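PDB 5MZ5: ALDH21) from Physcomitrella patens subsp. patens, which oxidises succinic semialdehyde to succinate with NADP(+) as an aldehyde dehydrogenase, and probably also acts on glyceraldehyde 3-phosphate. Local coordinates for residues I293-V298 / S426-A431; P299-T304 / D334-G339; L308-F313 / S471-V476; D373-A378 / E397-E402. All blocks are in the same frame, centred on the assembly; numbering follows the deposited sequence.

All four contacts belong to the catalytic domain of the aldehyde dehydrogenase fold, around the mixed sheet that holds strands 290-294 and 395-402. Interaction 1 lies at the end of strand 290-294, and the helix that follows, 301-313, serves interaction 2 near its start and interaction 3 towards its other end; these three centres are 14 to 17 Å apart. The centre of interaction 4, nested within the chain spans closed by interactions 1 and 3, is about 19 to 24 Å from the others. A salt bridge from Lys337 to Glu402 joins it to interaction 2, and Phe313 packs on residues 398-400. Interaction 3, with Arg475, is at the succinate site; the others pack helices and strands.

Interaction 1 of 4, residues I293-V298 / S426-A431; sequences IVDDYV and SDFKEA
Ile293 reaches from the end of strand 290-294 to the first turn of helix 428-435, using both of its branches. This is strand-to-helix packing on one side of the mixed α/β sheet of the aldehyde dehydrogenase fold, and every residue that touches is buried. The longer branch runs out straight (chi2 178°) and sets Ile293 CD1 3.9 Å from Ala431 CB. The shorter branch turns to the aromatic ring, where Ile293 CG2 comes within 4.2 Å of Phe428 CE1. The two side chains cross at about a right angle. Phe428 CG is anti to the backbone N (chi1 178°), and the ring ends nearer the strand than its CB bond alone would suggest.

Asp295 adds a looser touch, its OD1 lying 4.2 Å from Phe428 CD1. The carboxylate is engaged elsewhere: OD1 is hydrogen-bonded to Tyr425 OH and OD2 forms a salt bridge with Lys453, so this buried charge is met at both oxygens beside the ring. Phe428 also packs on Tyr456 of helix 451-460 and on Leu515 of a second subunit, which brings the subunit boundary close to the contact.

Asp427 caps the helix at its N-terminus. Asp427 OD2 accepts from Glu430 N at 3.2 Å, with an N-H...O angle of 141° and the donor standing above the carboxylate plane.

Interaction 2 of 4, residues P299-T304 / D334-G339; sequences PDLDYT and DEVKEG
Leu301, in the first turn of helix 301-313, carries the packing against helix 333-345 with the two methyls of one side chain. Its CG stands anti to the backbone N (chi1 180°), which sends the branch towards helix 333-345. The apolar part is slight: Leu301 CD1 lies 4.4 Å from Val336 CG2, a loose touch. The other methyl meets a polar group. Leu301 CD2 is 3.4 Å from Glu335 OE2 and 3.7 Å from Glu335 CG, so it rests against both the aliphatic stem and the carboxylate of the extended glutamate. Glu335 is exposed, and its other oxygen, OE1, is hydrogen-bonded to Tyr297 OH, a link that ties its carboxylate to the loop ahead of helix 301-313.

The side-chain hydrogen bonds within 299-304 lie at the helix start. Asp300 is the N-cap residue: its OD1 accepts from Tyr303 N at 3.0 Å in a nearly straight bond (168°). The backbone O of Asp300 is gripped twice by Thr304, through the amide N and through OG1, the latter at 2.7 Å and from above the carbonyl plane. Thr304 OG1 is also hydrogen-bonded to Val298 N, so this one hydroxyl joins the first turn to the chain that leads into it. Just before the cap, the peptide bond preceding Pro299 is cis.

Strand 290-294, helix 301-313 and the adjacent parallel strand 323-329 form a beta-alpha-beta crossover, and helix 333-345 follows the second strand; Tyr297, in the loop between strand 290-294 and helix 301-313, packs on Val336 and Thr304.

Interaction 3 of 4, residues L308-F313 / S471-V476; sequences LINGGF and SPALRV
Ser471 meets helix 301-313 at Gly311, where the CA atom of the glycine presents no side chain. From the backbone of the turn, Ser471 CB points at the helix and lies 3.8 Å from Gly311 CA. At the tip, Ser471 OG comes closer still, 3.1 Å from Gly311 CA, and a β-carbon on this glycine would clash with it. Chi1, at 96° off the staggered positions, sets OG where it meets both Ala473 N and a water. Ser471 OG accepts from Ala473 N at 3.1 Å in a fairly straight bond. The water lies 2.6 Å from Ser471 OG. It accepts in turn from Asn310 ND2 at 2.8 Å, making a polar bridge between helix and loop. With an alanine in place of Ser471, the amide of Ala473 would probably be left without its acceptor and the water without its loop partner, breaking the bridge to Asn310. Ala473 completes the packing, its CB 3.6 Å from Gly311 CA.

Next to the helix, Tyr314, a succinate-binding residue, packs on Ala473. Two positions further along the loop, Arg475 is also seen to bind succinate, and in this apo structure its side chain makes a cation-pi contact with Tyr481, another succinate-binding residue. The arrangement is an ST turn within a type I β turn, set against a glycine of the helix and leading into the succinate-binding site of the dehydrogenase.

Interaction 4 of 4, residues D373-A378 / E397-E402; sequences DWVKEA and EPTVIE
Ile401 CD1 fits against one face of helix 365-380, meeting Ala378 CB at 4.0 Å and Val375 CG1 at 4.1 Å. Its conformation is unusual at the first torsion: chi1 is -28°, well short of a staggered position, although CG1 still falls beside the backbone N. Beyond that the branch is extended, so that CD1 is carried out to both helix residues one turn apart. Val375 has CG1 anti to its own N (chi1 165°), which brings this methyl towards the strand, where it also lies 4.2 Å from Thr399 CG2. The Val375 and Ile401 side chains run at a slant to each other.

The contact is plain α/β layering: helix 365-380 lies over strand 395-402 of the mixed sheet, and the short segments run in nearly the same direction, 25° apart with axes 10.2 Å from each other. Val419 of the adjoining strand 419-425 packs on Val375, Thr399 and Ile401 alike, widening the apolar layer.

Thr399 divides its branches between two roles. While CG2 faces the helix, Thr399 OG1 turns back along the chain and donates to Glu397 O at 2.7 Å, approaching from above the carbonyl plane.

Interaction 1 of 4, residues I293-V298 / S426-A431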
# COMPACT_ATOMS: atom_id res chain seq x y z
N ILE A 293 -27.92 4.16 -17.15
CA ILE A 293 -28.92 5.10 -16.65
C ILE A 293 -28.59 6.50 -17.20
O ILE A 293 -27.44 6.93 -17.11
CB ILE A 293 -28.99 5.12 -15.10
CG1 ILE A 293 -29.50 3.78 -14.54
CG2 ILE A 293 -29.88 6.29 -14.60
CD1 ILE A 293 -29.57 3.66 -13.01
N VAL A 294 -29.58 7.18 -17.78
CA VAL A 294 -29.45 8.56 -18.24
C VAL A 294 -30.41 9.38 -17.36
O VAL A 294 -31.61 9.35 -17.58
CB VAL A 294 -29.69 8.74 -19.78
CG1 VAL A 294 -29.68 10.23 -20.17
CG2 VAL A 294 -28.65 7.97 -20.57
N ASP A 295 -29.86 10.03 -16.32
CA ASP A 295 -30.65 10.86 -15.40
C ASP A 295 -30.40 12.35 -15.63
O ASP A 295 -31.09 13.19 -15.06
CB ASP A 295 -30.40 10.46 -13.92
CG ASP A 295 -31.55 10.83 -12.98
OD1 ASP A 295 -32.65 10.25 -13.12
OD2 ASP A 295 -31.33 11.65 -12.08
N ASP A 296 -29.42 12.68 -16.48
CA ASP A 296 -28.98 14.03 -16.86
C ASP A 296 -28.16 13.94 -18.15
O ASP A 296 -27.77 12.84 -18.55
CB ASP A 296 -28.07 14.64 -15.74
CG ASP A 296 -28.79 15.37 -14.62
OD1 ASP A 296 -29.62 16.27 -14.93
OD2 ASP A 296 -28.49 15.10 -13.45
N TYR A 297 -27.87 15.10 -18.76
CA TYR A 297 -27.00 15.20 -19.94
C TYR A 297 -25.69 15.75 -19.41
O TYR A 297 -25.68 16.83 -18.80
CB TYR A 297 -27.59 16.15 -21.01
CG TYR A 297 -29.00 15.85 -21.46
CD1 TYR A 297 -29.47 14.54 -21.49
CD2 TYR A 297 -29.83 16.86 -21.93
CE1 TYR A 297 -30.77 14.25 -21.90
CE2 TYR A 297 -31.12 16.58 -22.37
CZ TYR A 297 -31.59 15.28 -22.36
OH TYR A 297 -32.86 14.99 -22.79
N VAL A 298 -24.60 14.98 -19.52
CA VAL A 298 -23.32 15.42 -18.96
C VAL A 298 -22.17 15.37 -19.99
O VAL A 298 -21.80 14.27 -20.40
CB VAL A 298 -22.94 14.68 -17.63
CG1 VAL A 298 -21.74 15.35 -16.95
CG2 VAL A 298 -24.13 14.60 -16.66
N SER A 426 -39.26 6.40 -13.91
CA SER A 426 -39.69 7.59 -13.17
C SER A 426 -38.97 7.69 -11.83
O SER A 426 -38.80 8.79 -11.31
CB SER A 426 -41.21 7.57 -12.95
OG SER A 426 -41.63 6.36 -12.35
N ASP A 427 -38.57 6.53 -11.26
CA ASP A 427 -37.86 6.46 -9.98
C ASP A 427 -36.42 5.97 -10.16
O ASP A 427 -36.20 4.90 -10.72
CB ASP A 427 -38.64 5.59 -8.98
CG ASP A 427 -38.05 5.60 -7.58
OD1 ASP A 427 -38.04 6.66 -6.95
OD2 ASP A 427 -37.59 4.54 -7.13
N PHE A 428 -35.44 6.76 -9.68
CA PHE A 428 -34.02 6.46 -9.77
C PHE A 428 -33.64 5.13 -9.08
O PHE A 428 -32.92 4.33 -9.67
CB PHE A 428 -33.15 7.64 -9.26
CG PHE A 428 -31.67 7.34 -9.30
CD1 PHE A 428 -30.97 7.40 -10.49
CD2 PHE A 428 -30.99 6.97 -8.14
CE1 PHE A 428 -29.60 7.09 -10.53
CE2 PHE A 428 -29.62 6.67 -8.18
CZ PHE A 428 -28.94 6.73 -9.38
N LYS A 429 -34.12 4.91 -7.83
CA LYS A 429 -33.86 3.70 -7.06
C LYS A 429 -34.33 2.46 -7.85
O LYS A 429 -33.63 1.44 -7.87
CB LYS A 429 -34.59 3.75 -5.71
CG LYS A 429 -33.79 4.38 -4.59
CD LYS A 429 -34.67 4.60 -3.34
CE LYS A 429 -33.99 4.46 -1.99
NZ LYS A 429 -33.28 5.70 -1.54
N GLU A 430 -35.49 2.59 -8.52
CA GLU A 430 -36.10 1.55 -9.35
C GLU A 430 -35.28 1.28 -10.59
O GLU A 430 -35.17 0.13 -11.00
CB GLU A 430 -37.55 1.89 -9.71
CG GLU A 430 -38.54 1.64 -8.58
CD GLU A 430 -38.67 0.21 -8.08
OE1 GLU A 430 -38.78 -0.71 -8.92
OE2 GLU A 430 -38.69 0.02 -6.85
N ALA A 431 -34.69 2.34 -11.19
CA ALA A 431 -33.82 2.21 -12.36
C ALA A 431 -32.57 1.39 -11.99
O ALA A 431 -32.19 0.51 -12.76
CB ALA A 431 -33.42 3.59 -12.89

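Interaction 2 of 4, residues P299-T304 / D334-G339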
# COMPACT_ATOMS: atom_id res chain seq x y z
N PRO A 299 -21.53 16.51 -20.36
CA PRO A 299 -21.86 17.91 -19.98
C PRO A 299 -23.09 18.45 -20.71
O PRO A 299 -23.71 19.41 -20.25
CB PRO A 299 -20.59 18.69 -20.36
CG PRO A 299 -20.00 17.91 -21.52
CD PRO A 299 -20.38 16.46 -21.30
N ASP A 300 -23.46 17.83 -21.85
CA ASP A 300 -24.61 18.24 -22.65
C ASP A 300 -25.20 17.05 -23.41
O ASP A 300 -24.64 15.94 -23.35
CB ASP A 300 -24.24 19.40 -23.61
CG ASP A 300 -23.04 19.17 -24.51
OD1 ASP A 300 -22.95 18.08 -25.12
OD2 ASP A 300 -22.20 20.09 -24.65
N LEU A 301 -26.34 17.27 -24.10
CA LEU A 301 -27.06 16.25 -24.86
C LEU A 301 -26.21 15.63 -25.97
O LEU A 301 -26.17 14.41 -26.08
CB LEU A 301 -28.39 16.79 -25.41
CG LEU A 301 -29.27 15.83 -26.25
CD1 LEU A 301 -29.72 14.61 -25.44
CD2 LEU A 301 -30.47 16.55 -26.84
N ASP A 302 -25.53 16.47 -26.77
CA ASP A 302 -24.68 16.04 -27.89
C ASP A 302 -23.63 15.04 -27.44
O ASP A 302 -23.52 13.97 -28.04
CB ASP A 302 -24.00 17.26 -28.55
CG ASP A 302 -24.53 17.57 -29.92
OD1 ASP A 302 -25.62 18.19 -30.00
OD2 ASP A 302 -23.85 17.24 -30.90
N TYR A 303 -22.88 15.37 -26.36
CA TYR A 303 -21.86 14.50 -25.81
C TYR A 303 -22.47 13.23 -25.22
O TYR A 303 -21.91 12.16 -25.42
CB TYR A 303 -20.98 15.22 -24.78
CG TYR A 303 -19.79 14.40 -24.37
CD1 TYR A 303 -18.64 14.35 -25.17
CD2 TYR A 303 -19.82 13.60 -23.23
CE1 TYR A 303 -17.55 13.55 -24.82
CE2 TYR A 303 -18.73 12.82 -22.86
CZ TYR A 303 -17.60 12.79 -23.66
OH TYR A 303 -16.53 12.00 -23.35
N THR A 304 -23.63 13.33 -24.53
CA THR A 304 -24.34 12.18 -23.95
C THR A 304 -24.73 11.18 -25.04
O THR A 304 -24.40 10.00 -24.91
CB THR A 304 -25.52 12.62 -23.07
OG1 THR A 304 -25.03 13.54 -22.11
CG2 THR A 304 -26.20 11.44 -22.36
N ASP A 334 -38.25 11.44 -24.43
CA ASP A 334 -38.56 11.77 -25.83
C ASP A 334 -37.38 12.44 -26.55
O ASP A 334 -37.08 12.08 -27.68
CB ASP A 334 -39.85 12.61 -25.94
CG ASP A 334 -41.12 11.93 -25.46
OD1 ASP A 334 -41.17 10.67 -25.46
OD2 ASP A 334 -42.10 12.65 -25.15
N GLU A 335 -36.69 13.36 -25.86
CA GLU A 335 -35.53 14.06 -26.40
C GLU A 335 -34.36 13.09 -26.68
O GLU A 335 -33.77 13.15 -27.76
CB GLU A 335 -35.12 15.22 -25.49
CG GLU A 335 -34.11 16.16 -26.12
CD GLU A 335 -33.73 17.39 -25.32
OE1 GLU A 335 -33.86 17.37 -24.08
OE2 GLU A 335 -33.26 18.37 -25.95
N VAL A 336 -34.07 12.19 -25.72
CA VAL A 336 -33.01 11.18 -25.83
C VAL A 336 -33.33 10.20 -26.96
O VAL A 336 -32.49 10.02 -27.84
CB VAL A 336 -32.68 10.49 -24.47
CG1 VAL A 336 -31.70 9.32 -24.65
CG2 VAL A 336 -32.12 11.50 -23.48
N LYS A 337 -34.54 9.61 -26.95
CA LYS A 337 -34.99 8.66 -27.98
C LYS A 337 -34.85 9.27 -29.39
O LYS A 337 -34.29 8.62 -30.28
CB LYS A 337 -36.46 8.24 -27.70
CG LYS A 337 -37.05 7.29 -28.75
CD LYS A 337 -38.34 6.65 -28.27
CE LYS A 337 -39.56 7.51 -28.44
NZ LYS A 337 -40.82 6.72 -28.27
N GLU A 338 -35.32 10.51 -29.59
CA GLU A 338 -35.24 11.22 -30.85
C GLU A 338 -33.76 11.37 -31.32
O GLU A 338 -33.43 10.96 -32.43
CB GLU A 338 -35.95 12.57 -30.72
CG GLU A 338 -36.11 13.35 -32.00
CD GLU A 338 -36.51 14.80 -31.76
OE1 GLU A 338 -35.69 15.54 -31.18
OE2 GLU A 338 -37.63 15.18 -32.15
N GLY A 339 -32.93 11.95 -30.45
CA GLY A 339 -31.51 12.17 -30.74
C GLY A 339 -30.72 10.90 -30.94
O GLY A 339 -29.89 10.82 -31.85

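Interaction 3 of 4, residues L308-F313 / S471-V476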
# COMPACT_ATOMS: atom_id res chain seq x y z
N LEU A 308 -23.48 7.33 -25.71
CA LEU A 308 -24.49 6.28 -25.74
C LEU A 308 -24.40 5.48 -27.04
O LEU A 308 -24.59 4.26 -27.03
CB LEU A 308 -25.89 6.86 -25.56
CG LEU A 308 -26.23 7.47 -24.21
CD1 LEU A 308 -27.64 8.03 -24.24
CD2 LEU A 308 -26.05 6.47 -23.07
N ILE A 309 -24.06 6.17 -28.15
CA ILE A 309 -23.85 5.55 -29.48
C ILE A 309 -22.61 4.63 -29.39
O ILE A 309 -22.69 3.47 -29.81
CB ILE A 309 -23.73 6.62 -30.61
CG1 ILE A 309 -25.10 7.28 -30.90
CG2 ILE A 309 -23.05 6.07 -31.90
CD1 ILE A 309 -26.23 6.34 -31.59
N ASN A 310 -21.50 5.14 -28.79
CA ASN A 310 -20.28 4.35 -28.61
C ASN A 310 -20.60 3.09 -27.78
O ASN A 310 -20.24 1.98 -28.18
CB ASN A 310 -19.16 5.18 -27.97
CG ASN A 310 -17.91 4.37 -27.69
OD1 ASN A 310 -17.14 4.01 -28.58
ND2 ASN A 310 -17.73 3.96 -26.44
N GLY A 311 -21.32 3.26 -26.68
CA GLY A 311 -21.70 2.15 -25.82
C GLY A 311 -22.52 1.08 -26.52
O GLY A 311 -22.18 -0.11 -26.46
N GLY A 312 -23.58 1.50 -27.17
CA GLY A 312 -24.50 0.61 -27.86
C GLY A 312 -24.05 -0.03 -29.15
O GLY A 312 -24.58 -1.08 -29.52
N PHE A 313 -23.10 0.59 -29.88
CA PHE A 313 -22.74 0.11 -31.22
C PHE A 313 -21.24 0.01 -31.58
O PHE A 313 -20.95 -0.42 -32.70
CB PHE A 313 -23.45 0.98 -32.27
CG PHE A 313 -24.94 1.05 -32.05
CD1 PHE A 313 -25.77 -0.02 -32.41
CD2 PHE A 313 -25.52 2.13 -31.39
CE1 PHE A 313 -27.13 0.01 -32.14
CE2 PHE A 313 -26.88 2.15 -31.11
CZ PHE A 313 -27.69 1.11 -31.52
N SER A 471 -20.86 5.72 -20.94
CA SER A 471 -21.59 4.47 -21.09
C SER A 471 -20.77 3.33 -20.45
O SER A 471 -19.56 3.51 -20.24
CB SER A 471 -21.83 4.19 -22.58
OG SER A 471 -20.83 3.32 -23.07
N PRO A 472 -21.40 2.15 -20.19
CA PRO A 472 -20.64 1.02 -19.58
C PRO A 472 -19.55 0.42 -20.49
O PRO A 472 -18.82 -0.46 -20.04
CB PRO A 472 -21.73 -0.03 -19.31
CG PRO A 472 -22.83 0.30 -20.31
CD PRO A 472 -22.82 1.79 -20.38
N ALA A 473 -19.47 0.85 -21.77
CA ALA A 473 -18.51 0.29 -22.71
C ALA A 473 -17.06 0.81 -22.52
O ALA A 473 -16.16 0.40 -23.25
CB ALA A 473 -18.98 0.48 -24.14
N LEU A 474 -16.83 1.61 -21.48
CA LEU A 474 -15.51 2.16 -21.17
C LEU A 474 -14.62 1.20 -20.37
O LEU A 474 -15.02 0.68 -19.34
CB LEU A 474 -15.65 3.52 -20.47
CG LEU A 474 -14.36 4.29 -20.13
CD1 LEU A 474 -13.57 4.66 -21.39
CD2 LEU A 474 -14.69 5.54 -19.33
N ARG A 475 -13.40 0.99 -20.88
CA ARG A 475 -12.37 0.23 -20.21
C ARG A 475 -10.99 0.87 -20.37
O ARG A 475 -10.53 1.08 -21.50
CB ARG A 475 -12.33 -1.25 -20.66
CG ARG A 475 -11.31 -2.06 -19.82
CD ARG A 475 -11.00 -3.41 -20.41
NE ARG A 475 -10.02 -4.13 -19.60
CZ ARG A 475 -9.63 -5.38 -19.83
NH1 ARG A 475 -10.11 -6.05 -20.87
NH2 ARG A 475 -8.78 -5.98 -19.00
N VAL A 476 -10.32 1.13 -19.24
CA VAL A 476 -8.93 1.60 -19.21
C VAL A 476 -8.13 0.31 -18.94
O VAL A 476 -8.48 -0.45 -18.04
CB VAL A 476 -8.66 2.72 -18.18
CG1 VAL A 476 -7.19 3.17 -18.25
CG2 VAL A 476 -9.58 3.91 -18.42
O HOH W 1 -18.92 4.83 -24.10

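Interaction 4 of 4, residues D373-A378 / E397-E402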
# COMPACT_ATOMS: atom_id res chain seq x y z
N ASP A 373 -33.01 -13.34 -35.16
CA ASP A 373 -34.06 -14.15 -34.53
C ASP A 373 -34.50 -13.52 -33.21
O ASP A 373 -35.70 -13.43 -32.94
CB ASP A 373 -33.56 -15.60 -34.27
CG ASP A 373 -33.31 -16.47 -35.49
OD1 ASP A 373 -33.84 -16.15 -36.58
OD2 ASP A 373 -32.57 -17.49 -35.34
N TRP A 374 -33.53 -13.09 -32.38
CA TRP A 374 -33.81 -12.46 -31.09
C TRP A 374 -34.51 -11.13 -31.25
O TRP A 374 -35.37 -10.81 -30.45
CB TRP A 374 -32.55 -12.37 -30.21
CG TRP A 374 -32.15 -13.70 -29.63
CD1 TRP A 374 -32.65 -14.93 -29.93
CD2 TRP A 374 -31.14 -13.91 -28.63
NE1 TRP A 374 -32.02 -15.90 -29.19
CE2 TRP A 374 -31.08 -15.30 -28.39
CE3 TRP A 374 -30.25 -13.06 -27.94
CZ2 TRP A 374 -30.21 -15.86 -27.44
CZ3 TRP A 374 -29.38 -13.62 -27.02
CH2 TRP A 374 -29.35 -15.00 -26.80
N VAL A 375 -34.19 -10.37 -32.32
CA VAL A 375 -34.85 -9.10 -32.63
C VAL A 375 -36.34 -9.37 -32.98
O VAL A 375 -37.23 -8.72 -32.41
CB VAL A 375 -34.10 -8.28 -33.71
CG1 VAL A 375 -34.96 -7.15 -34.28
CG2 VAL A 375 -32.77 -7.73 -33.18
N LYS A 376 -36.59 -10.35 -33.88
CA LYS A 376 -37.95 -10.73 -34.29
C LYS A 376 -38.76 -11.23 -33.08
O LYS A 376 -39.90 -10.82 -32.89
CB LYS A 376 -37.93 -11.78 -35.42
CG LYS A 376 -37.49 -11.23 -36.77
CD LYS A 376 -37.83 -12.17 -37.90
CE LYS A 376 -36.75 -12.31 -38.94
NZ LYS A 376 -35.79 -13.40 -38.59
N GLU A 377 -38.13 -12.07 -32.23
CA GLU A 377 -38.76 -12.58 -31.01
C GLU A 377 -39.13 -11.44 -30.05
O GLU A 377 -40.23 -11.46 -29.49
CB GLU A 377 -37.85 -13.61 -30.34
CG GLU A 377 -38.45 -14.29 -29.11
CD GLU A 377 -37.47 -14.61 -28.00
OE1 GLU A 377 -36.25 -14.71 -28.27
OE2 GLU A 377 -37.93 -14.78 -26.84
N ALA A 378 -38.24 -10.43 -29.89
CA ALA A 378 -38.45 -9.26 -29.03
C ALA A 378 -39.67 -8.46 -29.48
O ALA A 378 -40.49 -8.08 -28.64
CB ALA A 378 -37.21 -8.38 -29.01
N GLU A 397 -28.20 -4.50 -39.09
CA GLU A 397 -28.39 -3.05 -39.00
C GLU A 397 -28.35 -2.62 -37.52
O GLU A 397 -28.81 -3.38 -36.66
CB GLU A 397 -29.75 -2.66 -39.58
CG GLU A 397 -29.78 -2.63 -41.09
CD GLU A 397 -31.13 -2.33 -41.69
OE1 GLU A 397 -31.16 -1.94 -42.88
OE2 GLU A 397 -32.16 -2.49 -41.00
N PRO A 398 -27.79 -1.42 -37.19
CA PRO A 398 -27.84 -0.97 -35.78
C PRO A 398 -29.32 -0.83 -35.39
O PRO A 398 -30.11 -0.21 -36.11
CB PRO A 398 -27.06 0.35 -35.79
CG PRO A 398 -27.04 0.79 -37.19
CD PRO A 398 -27.23 -0.39 -38.09
N THR A 399 -29.72 -1.55 -34.35
CA THR A 399 -31.10 -1.70 -33.92
C THR A 399 -31.37 -1.10 -32.55
O THR A 399 -30.53 -1.21 -31.66
CB THR A 399 -31.45 -3.20 -33.93
OG1 THR A 399 -31.09 -3.77 -35.19
CG2 THR A 399 -32.92 -3.49 -33.64
N VAL A 400 -32.56 -0.52 -32.38
CA VAL A 400 -33.10 0.02 -31.12
C VAL A 400 -34.54 -0.50 -30.97
O VAL A 400 -35.36 -0.33 -31.85
CB VAL A 400 -33.03 1.57 -30.96
CG1 VAL A 400 -33.46 1.99 -29.55
CG2 VAL A 400 -31.63 2.09 -31.27
N ILE A 401 -34.81 -1.18 -29.85
CA ILE A 401 -36.13 -1.74 -29.55
C ILE A 401 -36.57 -1.21 -28.19
O ILE A 401 -35.83 -1.27 -27.21
CB ILE A 401 -36.22 -3.29 -29.62
CG1 ILE A 401 -35.20 -3.92 -30.61
CG2 ILE A 401 -37.67 -3.72 -29.93
CD1 ILE A 401 -35.03 -5.45 -30.52
N GLU A 402 -37.80 -0.71 -28.14
CA GLU A 402 -38.43 -0.13 -26.98
C GLU A 402 -39.37 -1.12 -26.27
O GLU A 402 -40.08 -1.88 -26.93
CB GLU A 402 -39.20 1.13 -27.44
CG GLU A 402 -40.01 1.86 -26.40
CD GLU A 402 -40.70 3.06 -27.01
OE1 GLU A 402 -41.76 2.89 -27.66
OE2 GLU A 402 -40.11 4.16 -26.94